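Local coordinates for transcription regulator AcaB (Escherichia coli, PDB 6N8B), which regulates transcription and has a crucial role in the conjugation of IncC plasmids, at residues R20-Q25 against E114-Q119; K28-Q33 against T106-Y111; N97-M102 against D138-N143; R161-A166 against K201-E206. One frame throughout, in Å; residues are numbered along the deposited sequence.

Contact 1 (R20-Q25 against E114-Q119); sequences RPVFKQ and EINSPQ
Phe23 and Ile115 face each other as a hydrogen-bonded antiparallel pair at one end of the two-stranded sheet formed by strands 23-29 and 109-115. Phe23 N donates an almost straight bond to Ile115 O (3.0 Å, 173° at the hydrogen), and Ile115 N returns a more bent one to Phe23 O at 2.7 Å. Their side chains leave on the same face, with Phe23 CB and Ile115 CB 4.2 Å apart; the phenyl ring then leads away, while Ile115 CD1 lies at its edge and also meets Gln25 OE1 at 3.6 Å.

Lys24 and Glu114, a non-hydrogen-bonded pair, occupy the other face. Lys24 CG stands anti to its carbonyl carbon (chi1 -58°), Glu114 CG does likewise, and beyond CG both chains are extended, which lays them side by side with Lys24 CG 3.8 Å from Glu114 CG. The charged ends form only a long salt bridge, Lys24 NZ to Glu114 OE1 at 3.9 Å. Val22 continues this row, its CG1 resting on Glu114 CB and its CG2 against the amide oxygen of Asn116.

Further out, after Ile115 the chain runs through Asn116 to Ser117, at the N-cap of helix 118-142. The pairing is prolonged in the opposite direction by backbone bonding of Gln25 with Ile113. Arg20 rests against Phe50 of helix 32-59, and its guanidinium, turned 55° from the Asn116 amide, receives Asn116 OD1 in plane at its edge, NH1 making a weak hydrogen bond of 3.4 Å.

Contact 2 (K28-Q33 against T106-Y111); sequences KVNSLQ and TNPNEY
Val29 and Tyr111 both send a branch anti to the carbonyl carbon, CG2 in the valine and the ring carbon CG in the tyrosine (chi1 -57°), and this brings the methyl group to the rim of the ring. Val29 CG2 lies close to the ring plane, 4.0 Å from Tyr111 CD1 and equally near CE1, so the contact is made at the edge. The phenol oxygen is held elsewhere, by a hydrogen bond to Glu39. On the opposite face of the sheet, Lys28 has CG anti to its backbone N (chi1 152°); its chain meets that of Glu110 near the roots, Lys28 CB to Glu110 CG at 3.7 Å, and further out Lys28 CE comes near Glu110 OE1. Lys28 NZ stays 4.4 Å from Glu110 OE1, beyond a salt bridge, although the opposite charges may still attract.

Between these layers runs the backbone pairing. Val29 N donates to Asn109 O at 2.7 Å, approaching nearly along the C=O axis, and Asn109 N bonds to Val29 O at 3.0 Å. Asn109 O is also approached by Lys28 CA at 3.2 Å in a CA-H...O contact. At the end of the ladder, Asn30 OD1 leans on Pro108 CB at 3.4 Å.

Gln35 NE2 of helix 32-59 bonds to both Val29 O and Asn107 O, tying the two segments to that helix. Asp131 of helix 118-142 accepts from Asn30 N and is hydrogen-bonded to Ser31 OG. The whole is an antiparallel strand pair whose first strand leads, through Asn30 and the N-cap Ser31, into helix 32-59, the capping bond from Ser31 OG to Ala34 N being weak.

Contact 3 (N97-M102 against D138-N143); sequences NGIDMM and DTLWLN
Ile99 and Asn143 reach toward each other tip to tip where two helices come to an end. Helix 62-96 closes in a Schellman motif with Gly98, at positive phi, as its C-prime residue, and Asn143 is the first residue beyond helix 118-142.

The contact across the segments is van der Waals. Ile99 CG1 stands anti to the carbonyl carbon (chi1 -45°), and the chain continues to CD1, which touches Asn143 CB at 3.7 Å, Asn143 CG at 3.8 Å and Leu140 CD2 at 3.9 Å. The other branch, Ile99 CG2, lies against the amide group of the asparagine, with Asn143 ND2 3.8 Å away. Met94 of helix 62-96 and Val145 also touch Ile99, and Leu140 packs on Leu90 and Met94, joining helix 118-142 to helix 62-96.

The two segments share no hydrogen bond, and the polar groups of the contact are engaged within helix 118-142 and its end. Asn143 ND2 points to Thr139 O in its own segment, at a modelled distance too short to be relied on. Thr139 OG1 sits between the backbone N and the carbonyl carbon (chi1 78°), the crowded position, and is hydrogen-bonded to Ile136 O, one turn back in the same helix.

Thr139 CG2, anti to the carbonyl carbon, touches the backbone of the loop as the chain passes over the helix. This methyl carbon, Thr139 CG2, lies 3.7 Å from Met101 O and 3.6 Å from Met102 CA, while Met102 CB comes within 4.3 Å of it.

Contact 4 (R161-A166 against K201-E206); sequences RLIKLA and KEIADE
Ile163 and Ile203 cross at about a right angle in the interface between helix 148-182 and the C-terminal helix 201-211. The two short helical segments approach to 8.2 Å between axes with a signed crossing angle of -54°, an oblique helix-helix packing. Ile163 CG2, anti to its backbone N, meets Ile203 CG1 at 3.7 Å, and the two CD1 methyls come within 4.1 Å of each other. Ile203 CD1 also reaches Ala166 CB at 4.0 Å, so this one side chain bridges two residues a helical turn apart. Ser41 of helix 32-59 touches both Ala166 and Ile203, making the apolar patch a three-helix junction.

Toward the start of the second segment, Glu202 also crosses Ile163 at about a right angle. The closest touch is made by its first side-chain carbon: Glu202 CB lies 3.9 Å from Ile163 CG2, with Glu202 OE1 only slightly farther from the same methyl. The other carboxylate oxygen, OE2, forms a salt bridge with Arg40 of helix 32-59, so the acid links the interface to a further helix.

Glu206 covers the other end of the interface. With chi1 at -179° its CG is anti to the backbone N and reaches the backbone and side chain of Lys164. The bend at chi2 (69°) keeps CD beside Lys164 CB, so that both CG and the carboxylate carbon touch it, whereas the end of Lys164 leads away from the contact. Glu206 CD is 3.8 Å from Lys164 CB, and Glu206 CG is 3.7 Å from that carbon and 3.5 Å from the carbonyl oxygen Lys164 O.

Contacts 1 and 2 are successive portions of one antiparallel pairing: both use strands 23-29 and 109-115, and their centres lie 22 Å apart on the surface of a mainly helical chain. Contact 2 falls within the span of sequence that contact 1 brackets. Contact 3 lies 19 Å from contact 2, near the far end of helix 118-142, the helix whose start belongs to contact 1; its segments alternate in sequence with those of contacts 1 and 2. Contact 4 follows all three along the chain, across the chain's centre from contact 1, and packs the C-terminal helix onto helix 148-182. The strand pair, the loop and the last helix are thus each fastened to the same long-helix bundle.

Contact 1 (R20-Q25 against E114-Q119)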
# COMPACT_ATOMS: atom_id res chain seq x y z
N ARG A 20 17.58 -10.77 12.99
CA ARG A 20 16.41 -10.71 12.13
C ARG A 20 16.77 -10.07 10.81
O ARG A 20 17.45 -9.03 10.79
CB ARG A 20 15.28 -9.92 12.80
CG ARG A 20 14.05 -9.77 11.92
CD ARG A 20 13.30 -8.50 12.25
NE ARG A 20 13.38 -8.22 13.67
CZ ARG A 20 13.35 -7.00 14.19
NH1 ARG A 20 13.24 -5.94 13.40
NH2 ARG A 20 13.43 -6.84 15.51
N PRO A 21 16.37 -10.66 9.69
CA PRO A 21 16.71 -10.08 8.38
C PRO A 21 15.95 -8.79 8.09
O PRO A 21 14.75 -8.68 8.36
CB PRO A 21 16.33 -11.18 7.39
CG PRO A 21 15.35 -12.03 8.11
CD PRO A 21 15.69 -11.96 9.56
N VAL A 22 16.67 -7.82 7.54
CA VAL A 22 16.09 -6.56 7.09
C VAL A 22 16.69 -6.28 5.72
O VAL A 22 17.91 -6.16 5.59
CB VAL A 22 16.37 -5.39 8.05
CG1 VAL A 22 15.71 -4.12 7.54
CG2 VAL A 22 15.88 -5.72 9.45
N PHE A 23 15.83 -6.12 4.72
CA PHE A 23 16.25 -5.84 3.35
C PHE A 23 16.13 -4.35 3.11
O PHE A 23 15.03 -3.79 3.18
CB PHE A 23 15.40 -6.64 2.37
CG PHE A 23 15.97 -6.71 0.98
CD1 PHE A 23 17.09 -7.49 0.73
CD2 PHE A 23 15.37 -6.03 -0.07
CE1 PHE A 23 17.61 -7.57 -0.55
CE2 PHE A 23 15.89 -6.11 -1.34
CZ PHE A 23 17.01 -6.88 -1.59
N LYS A 24 17.25 -3.71 2.79
CA LYS A 24 17.29 -2.28 2.50
C LYS A 24 17.54 -2.08 1.01
O LYS A 24 18.35 -2.78 0.40
CB LYS A 24 18.37 -1.59 3.33
CG LYS A 24 18.18 -1.77 4.83
CD LYS A 24 19.32 -1.17 5.65
CE LYS A 24 19.09 -1.39 7.14
NZ LYS A 24 20.22 -0.91 7.99
N GLN A 25 16.84 -1.11 0.43
CA GLN A 25 16.64 -1.04 -1.01
C GLN A 25 16.30 0.40 -1.35
O GLN A 25 15.56 1.06 -0.62
CB GLN A 25 15.52 -1.97 -1.48
CG GLN A 25 15.07 -1.73 -2.92
CD GLN A 25 13.79 -2.47 -3.29
OE1 GLN A 25 12.98 -2.82 -2.43
NE2 GLN A 25 13.60 -2.70 -4.59
N GLU A 114 13.45 0.15 4.17
CA GLU A 114 13.84 -1.13 4.74
C GLU A 114 12.61 -2.02 4.85
O GLU A 114 11.50 -1.55 5.13
CB GLU A 114 14.50 -0.97 6.11
CG GLU A 114 15.31 0.29 6.28
CD GLU A 114 15.65 0.55 7.73
OE1 GLU A 114 16.80 0.97 8.01
OE2 GLU A 114 14.78 0.32 8.60
N ILE A 115 12.83 -3.31 4.66
CA ILE A 115 11.75 -4.28 4.50
C ILE A 115 11.96 -5.35 5.56
O ILE A 115 12.87 -6.18 5.45
CB ILE A 115 11.71 -4.86 3.08
CG1 ILE A 115 11.09 -3.83 2.13
CG2 ILE A 115 10.89 -6.13 3.05
CD1 ILE A 115 11.68 -3.83 0.75
N ASN A 116 11.13 -5.32 6.60
CA ASN A 116 11.26 -6.23 7.72
C ASN A 116 10.40 -7.48 7.58
O ASN A 116 10.66 -8.47 8.27
CB ASN A 116 10.90 -5.52 9.04
CG ASN A 116 11.96 -4.52 9.46
OD1 ASN A 116 12.90 -4.85 10.18
ND2 ASN A 116 11.80 -3.27 9.02
N SER A 117 9.41 -7.46 6.70
CA SER A 117 8.51 -8.59 6.52
C SER A 117 8.10 -8.62 5.06
O SER A 117 8.13 -7.59 4.38
CB SER A 117 7.28 -8.48 7.43
OG SER A 117 6.47 -7.39 7.04
N PRO A 118 7.72 -9.79 4.54
CA PRO A 118 7.29 -9.85 3.13
C PRO A 118 6.11 -8.94 2.82
O PRO A 118 6.04 -8.41 1.71
CB PRO A 118 6.94 -11.33 2.90
CG PRO A 118 7.33 -12.06 4.13
CD PRO A 118 7.61 -11.10 5.23
N GLN A 119 5.19 -8.72 3.77
CA GLN A 119 4.05 -7.85 3.50
C GLN A 119 4.48 -6.42 3.21
O GLN A 119 3.84 -5.73 2.40
CB GLN A 119 3.05 -7.90 4.66
CG GLN A 119 2.38 -9.26 4.86
CD GLN A 119 3.27 -10.29 5.53
OE1 GLN A 119 4.19 -9.95 6.27
NE2 GLN A 119 3.00 -11.56 5.25

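Contact 2 (K28-Q33 against T106-Y111)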
# COMPACT_ATOMS: atom_id res chain seq x y z
N LYS A 28 13.22 4.05 -6.71
CA LYS A 28 12.95 5.28 -7.43
C LYS A 28 11.50 5.28 -7.92
O LYS A 28 10.98 4.26 -8.37
CB LYS A 28 13.92 5.45 -8.60
CG LYS A 28 13.38 6.26 -9.76
CD LYS A 28 14.33 6.28 -10.95
CE LYS A 28 15.55 7.10 -10.60
NZ LYS A 28 16.37 7.46 -11.78
N VAL A 29 10.86 6.44 -7.81
CA VAL A 29 9.45 6.60 -8.12
C VAL A 29 9.31 7.80 -9.04
O VAL A 29 9.78 8.90 -8.72
CB VAL A 29 8.61 6.78 -6.84
CG1 VAL A 29 7.17 7.03 -7.19
CG2 VAL A 29 8.74 5.56 -5.94
N ASN A 30 8.68 7.59 -10.19
CA ASN A 30 8.62 8.62 -11.23
C ASN A 30 7.41 9.53 -11.06
O ASN A 30 7.55 10.76 -11.02
CB ASN A 30 8.58 7.96 -12.61
CG ASN A 30 9.87 7.26 -12.96
OD1 ASN A 30 10.96 7.73 -12.63
ND2 ASN A 30 9.76 6.12 -13.63
N SER A 31 6.22 8.94 -10.96
CA SER A 31 4.97 9.69 -11.01
C SER A 31 4.69 10.39 -9.69
O SER A 31 5.04 9.90 -8.61
CB SER A 31 3.81 8.76 -11.36
OG SER A 31 3.67 7.73 -10.40
N LEU A 32 4.04 11.55 -9.78
CA LEU A 32 3.69 12.29 -8.57
C LEU A 32 2.64 11.56 -7.75
O LEU A 32 2.59 11.71 -6.53
CB LEU A 32 3.19 13.69 -8.94
CG LEU A 32 2.62 14.53 -7.79
CD1 LEU A 32 3.70 14.91 -6.79
CD2 LEU A 32 1.90 15.76 -8.33
N GLN A 33 1.81 10.74 -8.40
CA GLN A 33 0.79 10.00 -7.66
C GLN A 33 1.43 8.92 -6.79
O GLN A 33 1.11 8.80 -5.60
CB GLN A 33 -0.22 9.38 -8.62
CG GLN A 33 -1.01 10.38 -9.44
CD GLN A 33 -0.21 10.93 -10.60
OE1 GLN A 33 0.73 10.29 -11.08
NE2 GLN A 33 -0.57 12.12 -11.06
N THR A 106 9.88 14.94 -14.82
CA THR A 106 10.67 16.13 -14.51
C THR A 106 11.32 16.06 -13.13
O THR A 106 12.29 16.78 -12.89
CB THR A 106 9.79 17.37 -14.62
OG1 THR A 106 8.68 17.26 -13.72
CG2 THR A 106 9.27 17.54 -16.04
N ASN A 107 10.80 15.24 -12.22
CA ASN A 107 11.38 15.11 -10.88
C ASN A 107 11.02 13.76 -10.29
O ASN A 107 10.08 13.65 -9.48
CB ASN A 107 10.93 16.24 -9.97
CG ASN A 107 11.61 16.21 -8.61
OD1 ASN A 107 12.83 16.36 -8.51
ND2 ASN A 107 10.82 16.03 -7.55
N PRO A 108 11.73 12.70 -10.65
CA PRO A 108 11.59 11.44 -9.92
C PRO A 108 12.34 11.53 -8.61
O PRO A 108 13.30 12.29 -8.46
CB PRO A 108 12.21 10.39 -10.86
CG PRO A 108 12.54 11.13 -12.14
CD PRO A 108 12.67 12.57 -11.78
N ASN A 109 11.92 10.72 -7.65
CA ASN A 109 12.57 10.67 -6.35
C ASN A 109 12.97 9.24 -6.01
O ASN A 109 12.35 8.28 -6.47
CB ASN A 109 11.67 11.24 -5.23
CG ASN A 109 11.39 12.73 -5.41
OD1 ASN A 109 12.00 13.40 -6.24
ND2 ASN A 109 10.45 13.25 -4.61
N GLU A 110 14.01 9.12 -5.19
CA GLU A 110 14.50 7.84 -4.70
C GLU A 110 14.26 7.78 -3.20
O GLU A 110 14.63 8.70 -2.47
CB GLU A 110 15.99 7.67 -5.02
CG GLU A 110 16.28 7.40 -6.48
CD GLU A 110 17.76 7.28 -6.76
OE1 GLU A 110 18.12 6.66 -7.78
OE2 GLU A 110 18.55 7.81 -5.96
N TYR A 111 13.64 6.69 -2.75
CA TYR A 111 13.38 6.48 -1.33
C TYR A 111 14.17 5.29 -0.83
O TYR A 111 14.11 4.21 -1.43
CB TYR A 111 11.88 6.26 -1.07
CG TYR A 111 10.98 7.37 -1.55
CD1 TYR A 111 10.46 7.38 -2.84
CD2 TYR A 111 10.63 8.42 -0.70
CE1 TYR A 111 9.63 8.40 -3.27
CE2 TYR A 111 9.80 9.44 -1.12
CZ TYR A 111 9.31 9.42 -2.41
OH TYR A 111 8.48 10.43 -2.84

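Contact 3 (N97-M102 against D138-N143)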
# COMPACT_ATOMS: atom_id res chain seq x y z
N ASN A 97 -2.77 1.53 -30.51
CA ASN A 97 -2.38 2.81 -31.10
C ASN A 97 -0.88 2.88 -31.38
O ASN A 97 -0.35 3.97 -31.61
CB ASN A 97 -2.81 3.96 -30.19
CG ASN A 97 -4.31 3.97 -29.93
OD1 ASN A 97 -5.05 4.73 -30.55
ND2 ASN A 97 -4.76 3.13 -29.01
N GLY A 98 -0.20 1.73 -31.37
CA GLY A 98 1.19 1.68 -31.81
C GLY A 98 2.15 2.50 -30.99
O GLY A 98 3.15 2.99 -31.52
N ILE A 99 1.88 2.66 -29.69
CA ILE A 99 2.69 3.49 -28.81
C ILE A 99 3.71 2.60 -28.11
O ILE A 99 3.34 1.66 -27.39
CB ILE A 99 1.82 4.24 -27.80
CG1 ILE A 99 0.60 4.84 -28.50
CG2 ILE A 99 2.63 5.33 -27.10
CD1 ILE A 99 -0.40 5.47 -27.56
N ASP A 100 4.99 2.89 -28.33
CA ASP A 100 6.07 2.06 -27.80
C ASP A 100 6.62 2.57 -26.47
O ASP A 100 6.94 1.76 -25.59
CB ASP A 100 7.21 1.98 -28.82
CG ASP A 100 7.66 3.35 -29.31
OD1 ASP A 100 8.46 3.41 -30.26
OD2 ASP A 100 7.20 4.37 -28.75
N MET A 101 6.73 3.88 -26.30
CA MET A 101 7.56 4.45 -25.25
C MET A 101 6.73 5.08 -24.14
O MET A 101 5.53 5.35 -24.29
CB MET A 101 8.53 5.49 -25.83
CG MET A 101 9.78 5.76 -24.98
SD MET A 101 10.79 4.29 -24.65
CE MET A 101 10.29 3.87 -22.97
N MET A 102 7.39 5.30 -23.02
CA MET A 102 6.90 5.98 -21.83
C MET A 102 7.62 7.31 -21.67
O MET A 102 8.64 7.56 -22.32
CB MET A 102 7.11 5.09 -20.60
CG MET A 102 6.64 3.68 -20.80
SD MET A 102 5.76 3.10 -19.35
CE MET A 102 4.11 3.24 -20.00
N ASP A 138 -0.14 8.18 -18.42
CA ASP A 138 0.45 9.45 -18.82
C ASP A 138 0.77 9.51 -20.31
O ASP A 138 0.58 10.55 -20.95
CB ASP A 138 1.70 9.74 -17.98
CG ASP A 138 1.36 10.28 -16.61
OD1 ASP A 138 0.22 10.76 -16.43
OD2 ASP A 138 2.23 10.23 -15.72
N THR A 139 1.22 8.40 -20.91
CA THR A 139 1.50 8.45 -22.34
C THR A 139 0.21 8.35 -23.15
O THR A 139 0.10 8.98 -24.20
CB THR A 139 2.45 7.34 -22.78
OG1 THR A 139 1.73 6.11 -22.87
CG2 THR A 139 3.55 7.18 -21.80
N LEU A 140 -0.76 7.59 -22.65
CA LEU A 140 -2.06 7.55 -23.31
C LEU A 140 -2.73 8.91 -23.25
O LEU A 140 -3.45 9.29 -24.19
CB LEU A 140 -2.93 6.48 -22.67
CG LEU A 140 -2.36 5.07 -22.73
CD1 LEU A 140 -3.34 4.07 -22.15
CD2 LEU A 140 -2.07 4.73 -24.17
N TRP A 141 -2.50 9.66 -22.17
CA TRP A 141 -2.95 11.04 -22.11
C TRP A 141 -2.15 11.91 -23.07
O TRP A 141 -2.72 12.71 -23.82
CB TRP A 141 -2.84 11.54 -20.67
CG TRP A 141 -3.12 12.99 -20.47
CD1 TRP A 141 -4.31 13.63 -20.68
CD2 TRP A 141 -2.21 13.98 -19.98
NE1 TRP A 141 -4.19 14.96 -20.36
CE2 TRP A 141 -2.92 15.20 -19.92
CE3 TRP A 141 -0.88 13.95 -19.57
CZ2 TRP A 141 -2.33 16.38 -19.48
CZ3 TRP A 141 -0.29 15.13 -19.14
CH2 TRP A 141 -1.01 16.33 -19.10
N LEU A 142 -0.82 11.76 -23.05
CA LEU A 142 0.03 12.57 -23.91
C LEU A 142 -0.16 12.24 -25.39
O LEU A 142 -0.01 13.11 -26.24
CB LEU A 142 1.49 12.40 -23.51
CG LEU A 142 1.90 13.14 -22.23
CD1 LEU A 142 3.29 12.73 -21.77
CD2 LEU A 142 1.83 14.65 -22.44
N ASN A 143 -0.50 10.98 -25.71
CA ASN A 143 -0.80 10.59 -27.08
C ASN A 143 -2.28 10.75 -27.43
O ASN A 143 -2.72 10.20 -28.44
CB ASN A 143 -0.36 9.14 -27.33
CG ASN A 143 1.14 8.95 -27.23
OD1 ASN A 143 1.85 8.93 -28.24
ND2 ASN A 143 1.64 8.80 -26.00

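Contact 4 (R161-A166 against K201-E206)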
# COMPACT_ATOMS: atom_id res chain seq x y z
N ARG A 161 -7.08 4.18 -4.01
CA ARG A 161 -7.21 2.74 -3.80
C ARG A 161 -6.13 2.22 -2.86
O ARG A 161 -6.42 1.41 -1.96
CB ARG A 161 -7.15 2.02 -5.14
CG ARG A 161 -7.30 0.52 -5.04
CD ARG A 161 -8.74 0.08 -5.23
NE ARG A 161 -8.94 -1.28 -4.74
CZ ARG A 161 -8.74 -2.37 -5.47
NH1 ARG A 161 -8.34 -2.27 -6.73
NH2 ARG A 161 -8.95 -3.57 -4.93
N LEU A 162 -4.89 2.66 -3.04
CA LEU A 162 -3.85 2.23 -2.11
C LEU A 162 -3.96 2.95 -0.77
O LEU A 162 -3.57 2.38 0.25
CB LEU A 162 -2.46 2.46 -2.70
CG LEU A 162 -2.03 1.43 -3.75
CD1 LEU A 162 -2.32 1.92 -5.16
CD2 LEU A 162 -0.56 1.09 -3.58
N ILE A 163 -4.47 4.18 -0.76
CA ILE A 163 -4.63 4.90 0.50
C ILE A 163 -5.61 4.17 1.42
O ILE A 163 -5.34 3.99 2.62
CB ILE A 163 -5.06 6.35 0.25
CG1 ILE A 163 -3.89 7.17 -0.32
CG2 ILE A 163 -5.53 6.98 1.54
CD1 ILE A 163 -2.70 7.30 0.62
N LYS A 164 -6.76 3.74 0.89
CA LYS A 164 -7.66 2.94 1.73
C LYS A 164 -7.08 1.56 2.04
O LYS A 164 -7.37 1.00 3.10
CB LYS A 164 -9.07 2.86 1.14
CG LYS A 164 -9.22 2.60 -0.32
CD LYS A 164 -10.49 1.81 -0.58
CE LYS A 164 -11.70 2.74 -0.74
NZ LYS A 164 -11.68 3.63 -1.94
N LEU A 165 -6.27 0.99 1.14
CA LEU A 165 -5.56 -0.23 1.50
C LEU A 165 -4.64 0.02 2.69
O LEU A 165 -4.63 -0.76 3.66
CB LEU A 165 -4.75 -0.75 0.32
CG LEU A 165 -3.92 -1.99 0.68
CD1 LEU A 165 -4.82 -3.10 1.22
CD2 LEU A 165 -3.12 -2.46 -0.50
N ALA A 166 -3.87 1.11 2.64
CA ALA A 166 -3.11 1.55 3.81
C ALA A 166 -4.00 1.67 5.03
O ALA A 166 -3.72 1.08 6.08
CB ALA A 166 -2.43 2.88 3.51
N LYS A 201 -5.22 12.06 7.25
CA LYS A 201 -6.60 11.97 7.71
C LYS A 201 -7.40 10.96 6.89
O LYS A 201 -8.28 10.29 7.42
CB LYS A 201 -7.28 13.34 7.69
CG LYS A 201 -8.60 13.35 8.45
CD LYS A 201 -9.57 14.40 7.97
CE LYS A 201 -10.93 14.18 8.62
NZ LYS A 201 -11.93 13.66 7.64
N GLU A 202 -7.12 10.86 5.59
CA GLU A 202 -7.80 9.85 4.78
C GLU A 202 -7.49 8.46 5.31
O GLU A 202 -8.39 7.61 5.42
CB GLU A 202 -7.36 9.94 3.31
CG GLU A 202 -7.99 11.03 2.47
CD GLU A 202 -7.84 10.74 0.98
OE1 GLU A 202 -8.44 9.74 0.51
OE2 GLU A 202 -7.06 11.44 0.30
N ILE A 203 -6.23 8.20 5.63
CA ILE A 203 -5.82 6.89 6.12
C ILE A 203 -6.43 6.61 7.49
O ILE A 203 -6.88 5.49 7.77
CB ILE A 203 -4.28 6.80 6.15
CG1 ILE A 203 -3.72 6.97 4.74
CG2 ILE A 203 -3.85 5.47 6.73
CD1 ILE A 203 -2.24 6.71 4.62
N ALA A 204 -6.46 7.62 8.36
CA ALA A 204 -7.04 7.44 9.68
C ALA A 204 -8.54 7.19 9.61
O ALA A 204 -9.08 6.43 10.42
CB ALA A 204 -6.74 8.65 10.57
N ASP A 205 -9.23 7.81 8.65
CA ASP A 205 -10.67 7.61 8.52
C ASP A 205 -10.99 6.19 8.07
O ASP A 205 -11.92 5.56 8.59
CB ASP A 205 -11.26 8.62 7.55
CG ASP A 205 -11.35 10.02 8.14
OD1 ASP A 205 -10.85 10.23 9.26
OD2 ASP A 205 -11.92 10.91 7.47
N GLU A 206 -10.23 5.66 7.11
CA GLU A 206 -10.48 4.30 6.65
C GLU A 206 -10.11 3.28 7.72
O GLU A 206 -10.70 2.19 7.76
CB GLU A 206 -9.70 4.04 5.36
CG GLU A 206 -9.90 2.65 4.77
CD GLU A 206 -11.29 2.43 4.22
OE1 GLU A 206 -11.98 3.42 3.88
OE2 GLU A 206 -11.71 1.26 4.13